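Local coordinates for S12 family peptidase (Streptomyces sp. 82F2, PDB 3WWX), which probably hydrolyses amide bonds with selectivity for D-amino-acyl substrates, as a serine peptidase of family S12 with a beta-lactamase-like fold, at residues 8-13 / 34-39; 20-25 / 324-329; 46-51 / 203-208. All blocks are in the same frame, centred on the assembly; numbering follows the deposited sequence.

Contact 1. Residues 8-13 / 34-39; sequences AATQQA and DRWTGT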
loop_
_atom_site.group_PDB
_atom_site.type_symbol
_atom_site.label_atom_id
_atom_site.label_comp_id
_atom_site.label_asym_id
_atom_site.label_seq_id
_atom_site.Cartn_x
_atom_site.Cartn_y
_atom_site.Cartn_z
ATOM N N ALA A 8 7.075 23.627 -9.381
ATOM C CA ALA A 8 7.124 24.570 -8.264
ATOM C C ALA A 8 5.998 24.404 -7.241
ATOM O O ALA A 8 6.227 24.531 -6.045
ATOM C CB ALA A 8 7.158 26.027 -8.791
ATOM N N ALA A 9 4.779 24.126 -7.694
ATOM C CA ALA A 9 3.663 23.937 -6.778
ATOM C C ALA A 9 3.926 22.716 -5.899
ATOM O O ALA A 9 3.587 22.700 -4.712
ATOM C CB ALA A 9 2.376 23.766 -7.544
ATOM N N THR A 10 4.518 21.688 -6.492
ATOM C CA THR A 10 4.760 20.459 -5.737
ATOM C C THR A 10 5.827 20.704 -4.674
ATOM O O THR A 10 5.683 20.244 -3.545
ATOM C CB THR A 10 5.144 19.338 -6.669
ATOM O OG1 THR A 10 4.215 19.330 -7.756
ATOM C CG2 THR A 10 5.085 17.976 -5.938
ATOM N N GLN A 11 6.871 21.437 -5.031
ATOM C CA GLN A 11 7.889 21.869 -4.067
ATOM C C GLN A 11 7.248 22.637 -2.911
ATOM O O GLN A 11 7.528 22.379 -1.736
ATOM C CB GLN A 11 8.936 22.730 -4.768
ATOM C CG GLN A 11 10.056 23.214 -3.849
ATOM C CD GLN A 11 10.874 22.067 -3.275
ATOM O OE1 GLN A 11 11.311 21.176 -4.010
ATOM N NE2 GLN A 11 11.114 22.104 -1.963
ATOM N N GLN A 12 6.355 23.563 -3.236
ATOM C CA GLN A 12 5.636 24.321 -2.229
ATOM C C GLN A 12 4.858 23.405 -1.284
ATOM O O GLN A 12 4.782 23.642 -0.080
ATOM C CB GLN A 12 4.678 25.277 -2.948
ATOM C CG GLN A 12 4.275 26.526 -2.226
ATOM C CD GLN A 12 3.621 27.513 -3.188
ATOM O OE1 GLN A 12 4.148 27.774 -4.269
ATOM N NE2 GLN A 12 2.456 28.034 -2.813
ATOM N N ALA A 13 4.263 22.345 -1.838
ATOM C CA ALA A 13 3.457 21.421 -1.054
ATOM C C ALA A 13 4.332 20.589 -0.103
ATOM O O ALA A 13 3.916 20.267 0.998
ATOM C CB ALA A 13 2.636 20.510 -1.970
ATOM N N ASP A 34 10.997 13.602 -18.245
ATOM C CA ASP A 34 11.879 14.503 -17.471
ATOM C C ASP A 34 11.564 14.491 -15.970
ATOM O O ASP A 34 10.798 15.299 -15.468
ATOM C CB ASP A 34 11.852 15.931 -18.036
ATOM C CG ASP A 34 12.185 15.959 -19.515
ATOM O OD1 ASP A 34 13.249 15.421 -19.887
ATOM O OD2 ASP A 34 11.354 16.460 -20.303
ATOM N N ARG A 35 12.191 13.549 -15.276
ATOM C CA ARG A 35 11.917 13.314 -13.858
ATOM C C ARG A 35 12.457 14.433 -12.964
ATOM O O ARG A 35 13.638 14.763 -13.033
ATOM C CB ARG A 35 12.512 11.963 -13.449
ATOM C CG ARG A 35 12.120 11.474 -12.037
ATOM C CD ARG A 35 12.557 10.017 -11.847
ATOM N NE ARG A 35 13.967 9.835 -12.199
ATOM C CZ ARG A 35 15.001 9.950 -11.361
ATOM N NH1 ARG A 35 14.824 10.214 -10.065
ATOM N NH2 ARG A 35 16.233 9.777 -11.822
ATOM N N TRP A 36 11.580 14.975 -12.116
ATOM C CA TRP A 36 11.886 16.012 -11.134
ATOM C C TRP A 36 11.995 15.397 -9.744
ATOM O O TRP A 36 11.255 14.467 -9.428
ATOM C CB TRP A 36 10.763 17.035 -11.116
ATOM C CG TRP A 36 10.748 17.961 -9.923
ATOM C CD1 TRP A 36 11.439 19.139 -9.784
ATOM C CD2 TRP A 36 9.986 17.807 -8.718
ATOM N NE1 TRP A 36 11.161 19.710 -8.575
ATOM C CE2 TRP A 36 10.261 18.924 -7.901
ATOM C CE3 TRP A 36 9.089 16.837 -8.251
ATOM C CZ2 TRP A 36 9.689 19.088 -6.650
ATOM C CZ3 TRP A 36 8.523 17.006 -7.006
ATOM C CH2 TRP A 36 8.821 18.121 -6.220
ATOM N N THR A 37 12.903 15.931 -8.926
ATOM C CA THR A 37 13.089 15.490 -7.548
ATOM C C THR A 37 13.045 16.706 -6.638
ATOM O O THR A 37 13.699 17.730 -6.895
ATOM C CB THR A 37 14.431 14.776 -7.365
ATOM O OG1 THR A 37 14.498 13.601 -8.177
ATOM C CG2 THR A 37 14.641 14.376 -5.896
ATOM N N GLY A 38 12.268 16.607 -5.573
ATOM C CA GLY A 38 12.145 17.677 -4.608
ATOM C C GLY A 38 12.233 17.183 -3.180
ATOM O O GLY A 38 11.796 16.071 -2.863
ATOM N N THR A 39 12.803 18.015 -2.312
ATOM C CA THR A 39 12.864 17.750 -0.886
ATOM C C THR A 39 12.560 19.006 -0.106
ATOM O O THR A 39 12.803 20.120 -0.601
ATOM C CB THR A 39 14.260 17.254 -0.449
ATOM O OG1 THR A 39 15.254 18.198 -0.872
ATOM C CG2 THR A 39 14.577 15.908 -1.058
HETATM O O HOH W 1 14.025 20.431 -3.640
HETATM O O HOH W 2 12.072 21.903 -6.609
#
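The side-chain oxygen OE1 of Q11 accepts hydrogen bonds from two waters: water 1, at 2.8 Å from OE1, also takes the backbone N-H of T39, and water 2 takes the indole N-H of W36, from W36 NE1 to the water oxygen 3.1 Å. The other end of the same amide donates directly to the strand, Q11 NE2 to T39 O at 2.9 Å, nearly straight at 175°. T39 O lies in the amide plane of Q11, while NE2 stands above the plane of the T39 carbonyl; NE2 also reaches E15 OE2. In Q11, CG is anti to the backbone N (chi1 -179°) and the chain bends at chi2. The side chain crosses W36 at about a right angle, with OE1 at the indole edge, 3.7 Å from W36 CZ2 and 3.6 Å from G38 CA. The methyl CG2 of T10 meets the six-membered part of the indole, 3.7 Å from W36 CZ3, while T10 OG1 bonds E341 OE2. H7 stacks on the W36 ring. Helix 8-13 runs 25° from strand 36-39, axes 8.2 Å apart, placing the N-terminal helix beside an outermost strand of the antiparallel sheet, in the alpha/beta part of the beta-lactamase-like fold.

Contact 2. Residues 20-25 / 324-329; sequences DGVPGA and GNFNAD. With DIA (octane 1,8-diamine), chain B.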
loop_
_atom_site.group_PDB
_atom_site.type_symbol
_atom_site.label_atom_id
_atom_site.label_comp_id
_atom_site.label_asym_id
_atom_site.label_seq_id
_atom_site.Cartn_x
_atom_site.Cartn_y
_atom_site.Cartn_z
ATOM N N ASP A 20 3.977 21.878 8.672
ATOM C CA ASP A 20 2.938 21.221 9.461
ATOM C C ASP A 20 3.523 20.259 10.499
ATOM O O ASP A 20 2.791 19.708 11.316
ATOM C CB ASP A 20 1.992 20.436 8.534
ATOM C CG ASP A 20 0.703 20.025 9.213
ATOM O OD1 ASP A 20 0.074 20.892 9.869
ATOM O OD2 ASP A 20 0.303 18.840 9.092
ATOM N N GLY A 21 4.837 20.039 10.429
ATOM C CA GLY A 21 5.524 19.191 11.393
ATOM C C GLY A 21 6.279 18.001 10.825
ATOM O O GLY A 21 6.935 17.297 11.584
ATOM N N VAL A 22 6.202 17.760 9.520
ATOM C CA VAL A 22 7.005 16.684 8.937
ATOM C C VAL A 22 8.495 17.036 8.991
ATOM O O VAL A 22 8.913 18.058 8.441
ATOM C CB VAL A 22 6.599 16.404 7.466
ATOM C CG1 VAL A 22 7.535 15.380 6.814
ATOM C CG2 VAL A 22 5.173 15.911 7.406
ATOM N N PRO A 23 9.328 16.184 9.619
ATOM C CA PRO A 23 10.756 16.538 9.637
ATOM C C PRO A 23 11.419 16.590 8.263
ATOM O O PRO A 23 12.253 17.457 8.010
ATOM C CB PRO A 23 11.370 15.444 10.529
ATOM C CG PRO A 23 10.258 15.107 11.484
ATOM C CD PRO A 23 9.025 15.121 10.590
ATOM N N GLY A 24 11.061 15.670 7.371
ATOM C CA GLY A 24 11.622 15.644 6.044
ATOM C C GLY A 24 10.642 15.054 5.041
ATOM O O GLY A 24 10.096 13.965 5.262
ATOM N N ALA A 25 10.425 15.781 3.948
ATOM C CA ALA A 25 9.499 15.395 2.893
ATOM C C ALA A 25 10.257 15.238 1.590
ATOM O O ALA A 25 11.150 16.020 1.273
ATOM C CB ALA A 25 8.417 16.455 2.745
ATOM N N GLY A 324 6.069 9.905 -3.343
ATOM C CA GLY A 324 6.778 10.617 -2.292
ATOM C C GLY A 324 6.484 10.097 -0.911
ATOM O O GLY A 324 5.714 9.157 -0.730
ATOM N N ASN A 325 7.068 10.769 0.077
ATOM C CA ASN A 325 7.037 10.286 1.453
ATOM C C ASN A 325 7.204 11.409 2.459
ATOM O O ASN A 325 8.031 12.319 2.255
ATOM C CB ASN A 325 8.144 9.240 1.662
ATOM C CG ASN A 325 8.107 8.616 3.054
ATOM O OD1 ASN A 325 8.898 8.957 3.938
ATOM N ND2 ASN A 325 7.174 7.698 3.265
ATOM N N PHE A 326 6.451 11.306 3.548
ATOM C CA PHE A 326 6.671 12.097 4.752
ATOM C C PHE A 326 7.177 11.160 5.833
ATOM O O PHE A 326 6.619 10.076 6.023
ATOM C CB PHE A 326 5.356 12.701 5.257
ATOM C CG PHE A 326 4.629 13.578 4.259
ATOM C CD1 PHE A 326 5.312 14.320 3.316
ATOM C CD2 PHE A 326 3.260 13.677 4.321
ATOM C CE1 PHE A 326 4.629 15.135 2.427
ATOM C CE2 PHE A 326 2.558 14.502 3.434
ATOM C CZ PHE A 326 3.256 15.227 2.495
ATOM N N ASN A 327 8.182 11.592 6.607
ATOM C CA ASN A 327 8.745 10.756 7.682
ATOM C C ASN A 327 8.176 11.100 9.064
ATOM O O ASN A 327 8.822 10.870 10.096
ATOM C CB ASN A 327 10.267 10.793 7.679
ATOM C CG ASN A 327 10.822 12.147 8.024
ATOM O OD1 ASN A 327 10.085 13.131 8.120
ATOM N ND2 ASN A 327 12.134 12.197 8.243
ATOM N N ALA A 328 6.966 11.642 9.080
ATOM C CA ALA A 328 6.167 11.713 10.305
ATOM C C ALA A 328 4.825 11.141 9.946
ATOM O O ALA A 328 4.303 11.393 8.852
ATOM C CB ALA A 328 6.017 13.133 10.781
ATOM N N ASP A 329 4.235 10.391 10.855
ATOM C CA ASP A 329 2.941 9.792 10.562
ATOM C C ASP A 329 1.781 10.552 11.194
ATOM O O ASP A 329 0.640 10.092 11.118
ATOM C CB ASP A 329 2.918 8.314 10.938
ATOM C CG ASP A 329 3.281 8.062 12.384
ATOM O OD1 ASP A 329 3.189 8.987 13.219
ATOM O OD2 ASP A 329 3.659 6.914 12.689
HETATM N N1 DIA B . 0.781 4.696 15.917
HETATM C C1 DIA B . 1.813 3.836 15.439
HETATM C C2 DIA B . 2.223 3.978 13.988
HETATM C C3 DIA B . 1.119 4.356 13.056
HETATM C C4 DIA B . 0.752 3.364 11.973
HETATM C C5 DIA B . 0.885 3.944 10.590
HETATM C C6 DIA B . 0.197 5.275 10.404
HETATM C C7 DIA B . 0.509 5.870 9.068
HETATM C C8 DIA B . -0.380 7.066 8.866
HETATM N N8 DIA B . 0.215 7.904 7.884
#
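N327 turns its side-chain amide back onto the backbone of G24, and its oxygen OD1 accepts the G24 N-H at 2.8 Å. The bond is bent, 146° at the hydrogen, and G24 N lies tilted 29° from the plane of the side-chain carbonyl. Chi1 of 66° sets CG between the backbone N and the carbonyl carbon, bringing CG in beside G24. A weak backbone bond, N327 N to G24 O at 3.3 Å, completes the pair, so N327 meets both the N-H and, weakly, the carbonyl of G24, whose oxygen is also bonded by R43 NH1. The same OD1 lies 3.3 Å from P23 CD, and the proline ring crosses the asparagine side chain obliquely; N327 ND2 turns to P210 O. Beside this polar grip V22 meets F326 at about a right angle: both V22 methyls rest against F326 CB, CG1 at 3.8 Å from it, and CG2 also reaches the ring atom CG. Further along the strand A25 CB touches F326 CD1 at 3.8 Å, approaching the ring at a slant, as the two residues form a non-hydrogen-bonded antiparallel pair. A328 CB packs on P23 CD at 3.6 Å. Just beyond, D329 OD2 comes within 3.5 Å of C2 of the bound octane 1,8-diamine, while S213 OG and G307 N bond the same carboxylate oxygen. The chain enters through G21, whose positive phi closes a Schellman motif after helix 8-19. V22 and F326 touch A17 of that helix, A25 touches L14 and V18, and F326 also meets helix 334-343 at V337; strand 24-31 continues the sheet outward to strand 36-41, and strand 320-326 joins strand 308-315 on its other side.

Contact 3. Residues 46-51 / 203-208; sequences DDRYRV and AMPEPS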
loop_
_atom_site.group_PDB
_atom_site.type_symbol
_atom_site.label_atom_id
_atom_site.label_comp_id
_atom_site.label_asym_id
_atom_site.label_seq_id
_atom_site.Cartn_x
_atom_site.Cartn_y
_atom_site.Cartn_z
ATOM N N ASP A 46 16.661 10.827 -2.986
ATOM C CA ASP A 46 16.694 9.396 -3.280
ATOM C C ASP A 46 16.427 8.527 -2.039
ATOM O O ASP A 46 16.674 7.311 -2.053
ATOM C CB ASP A 46 18.035 9.041 -3.902
ATOM C CG ASP A 46 18.249 9.738 -5.244
ATOM O OD1 ASP A 46 17.338 9.713 -6.097
ATOM O OD2 ASP A 46 19.336 10.334 -5.431
ATOM N N ASP A 47 15.914 9.144 -0.982
ATOM C CA ASP A 47 15.637 8.394 0.252
ATOM C C ASP A 47 14.701 7.221 -0.013
ATOM O O ASP A 47 13.687 7.333 -0.741
ATOM C CB ASP A 47 15.044 9.261 1.360
ATOM C CG ASP A 47 16.080 10.143 2.063
ATOM O OD1 ASP A 47 17.282 10.060 1.714
ATOM O OD2 ASP A 47 15.655 10.920 2.943
ATOM N N ARG A 48 15.045 6.109 0.614
ATOM C CA ARG A 48 14.221 4.911 0.594
ATOM C C ARG A 48 13.367 4.914 1.846
ATOM O O ARG A 48 13.797 5.377 2.908
ATOM C CB ARG A 48 15.122 3.671 0.516
ATOM C CG ARG A 48 15.955 3.665 -0.778
ATOM C CD ARG A 48 16.903 2.475 -0.987
ATOM N NE ARG A 48 17.667 2.704 -2.209
ATOM C CZ ARG A 48 18.533 1.853 -2.759
ATOM N NH1 ARG A 48 18.757 0.684 -2.228
ATOM N NH2 ARG A 48 19.165 2.188 -3.873
ATOM N N TYR A 49 12.162 4.384 1.730
ATOM C CA TYR A 49 11.196 4.432 2.813
ATOM C C TYR A 49 10.260 3.243 2.748
ATOM O O TYR A 49 10.104 2.586 1.708
ATOM C CB TYR A 49 10.413 5.757 2.778
ATOM C CG TYR A 49 9.923 6.199 1.404
ATOM C CD1 TYR A 49 10.696 7.009 0.602
ATOM C CD2 TYR A 49 8.687 5.817 0.925
ATOM C CE1 TYR A 49 10.249 7.443 -0.634
ATOM C CE2 TYR A 49 8.236 6.225 -0.328
ATOM C CZ TYR A 49 9.019 7.047 -1.098
ATOM O OH TYR A 49 8.562 7.492 -2.333
ATOM N N ARG A 50 9.658 2.952 3.890
ATOM C CA ARG A 50 8.643 1.924 4.010
ATOM C C ARG A 50 7.388 2.404 3.315
ATOM O O ARG A 50 6.761 3.379 3.758
ATOM C CB ARG A 50 8.378 1.659 5.490
ATOM C CG ARG A 50 9.619 1.189 6.252
ATOM C CD ARG A 50 9.231 0.653 7.637
ATOM N NE ARG A 50 10.420 0.385 8.449
ATOM C CZ ARG A 50 11.198 -0.683 8.300
ATOM N NH1 ARG A 50 10.892 -1.626 7.438
ATOM N NH2 ARG A 50 12.286 -0.816 9.035
ATOM N N VAL A 51 7.001 1.753 2.222
ATOM C CA VAL A 51 5.869 2.234 1.420
ATOM C C VAL A 51 4.513 1.815 1.984
ATOM O O VAL A 51 3.466 2.194 1.448
ATOM C CB VAL A 51 5.989 1.803 -0.047
ATOM C CG1 VAL A 51 7.346 2.166 -0.591
ATOM C CG2 VAL A 51 5.733 0.307 -0.215
ATOM N N ALA A 203 16.258 -3.561 9.324
ATOM C CA ALA A 203 17.126 -2.443 8.964
ATOM C C ALA A 203 16.601 -1.685 7.765
ATOM O O ALA A 203 15.843 -2.227 6.950
ATOM C CB ALA A 203 18.547 -2.932 8.695
ATOM N N MET A 204 17.006 -0.425 7.662
ATOM C CA MET A 204 16.709 0.421 6.497
ATOM C C MET A 204 17.915 0.534 5.593
ATOM O O MET A 204 19.022 0.727 6.083
ATOM C CB MET A 204 16.278 1.825 6.944
ATOM C CG MET A 204 14.920 1.865 7.631
ATOM S SD MET A 204 13.554 1.452 6.542
ATOM C CE MET A 204 13.588 2.755 5.303
ATOM N N PRO A 205 17.714 0.427 4.272
ATOM C CA PRO A 205 18.815 0.645 3.322
ATOM C C PRO A 205 19.152 2.116 3.210
ATOM O O PRO A 205 18.390 2.983 3.665
ATOM C CB PRO A 205 18.248 0.130 1.995
ATOM C CG PRO A 205 16.738 0.392 2.142
ATOM C CD PRO A 205 16.436 0.136 3.595
ATOM N N GLU A 206 20.302 2.391 2.616
ATOM C CA GLU A 206 20.695 3.738 2.263
ATOM C C GLU A 206 20.303 4.032 0.829
ATOM O O GLU A 206 20.180 3.121 0.020
ATOM C CB GLU A 206 22.213 3.870 2.323
ATOM C CG GLU A 206 22.825 3.556 3.640
ATOM C CD GLU A 206 22.353 4.458 4.725
ATOM O OE1 GLU A 206 22.062 3.940 5.824
ATOM O OE2 GLU A 206 22.263 5.687 4.481
ATOM N N PRO A 207 20.097 5.325 0.516
ATOM C CA PRO A 207 19.974 6.413 1.476
ATOM C C PRO A 207 18.617 6.386 2.170
ATOM O O PRO A 207 17.632 5.939 1.593
ATOM C CB PRO A 207 20.109 7.670 0.604
ATOM C CG PRO A 207 19.902 7.240 -0.767
ATOM C CD PRO A 207 19.832 5.779 -0.854
ATOM N N SER A 208 18.585 6.836 3.412
ATOM C CA SER A 208 17.323 7.000 4.102
ATOM C C SER A 208 17.484 8.028 5.193
ATOM O O SER A 208 18.594 8.232 5.711
ATOM C CB SER A 208 16.857 5.657 4.659
ATOM O OG SER A 208 17.821 5.133 5.557
HETATM O O HOH W 3 13.170 -3.263 7.287
#
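This is a partly buried contact between the irregular 203-208 loop and the segment that runs into short strand 49-50, held by one backbone bond, with the R48 side chain laid over the prolines and the R50 guanidinium against M204. R48 N donates to P207 O at 2.8 Å and 164°, and D47 CA also approaches that oxygen in a CA-H...O contact. P207 follows a cis peptide bond and sets its CG 3.5 Å from D46 O. The R48 side chain, extended from CG to NE, crosses the rings of P205 and P207 at a slant; E206 O lies over one face of its guanidinium, and R48 CD touches P205 CG at 3.8 Å. In M204, chi2 of -66° puts SD over one face of the R50 guanidinium, 3.6 Å from R50 CZ, and chi3 of -63° turns CE to 3.6 Å from R48 O. Water 3, at that guanidinium's edge, in plane, accepts from R50 NH1 and donates to A203 O; R50 NH2 bonds S227 O. S208 OG donates to P205 O at 2.9 Å. D47 OD2 hydrogen-bonds S209 OG and salt-bridges R43 NE. Strand 49-50 pairs antiparallel with strand 241-242, whose I241 touches P205 and R50; Y49 reaches strand 308-315 and helix 244-255.

Overall arrangement
From the N terminus, helix 8-19 leads into strand 24-31 and then strand 36-41. Contact 1 closes this first short loop by returning the strand to the helix that began it. Contact 2 starts within that loop, at 20-25, and ends at 324-329, so the two cross along the chain; it brings the N-terminal strand beside the last strand of the sheet. Contact 3 opens after contact 1 has closed and lies wholly within the long span of contact 2, joining strand 49-50 to the loop before strand 212-213. Contacts 1 and 2 touch through T39 and A25, and contacts 2 and 3 through N325 and Y49.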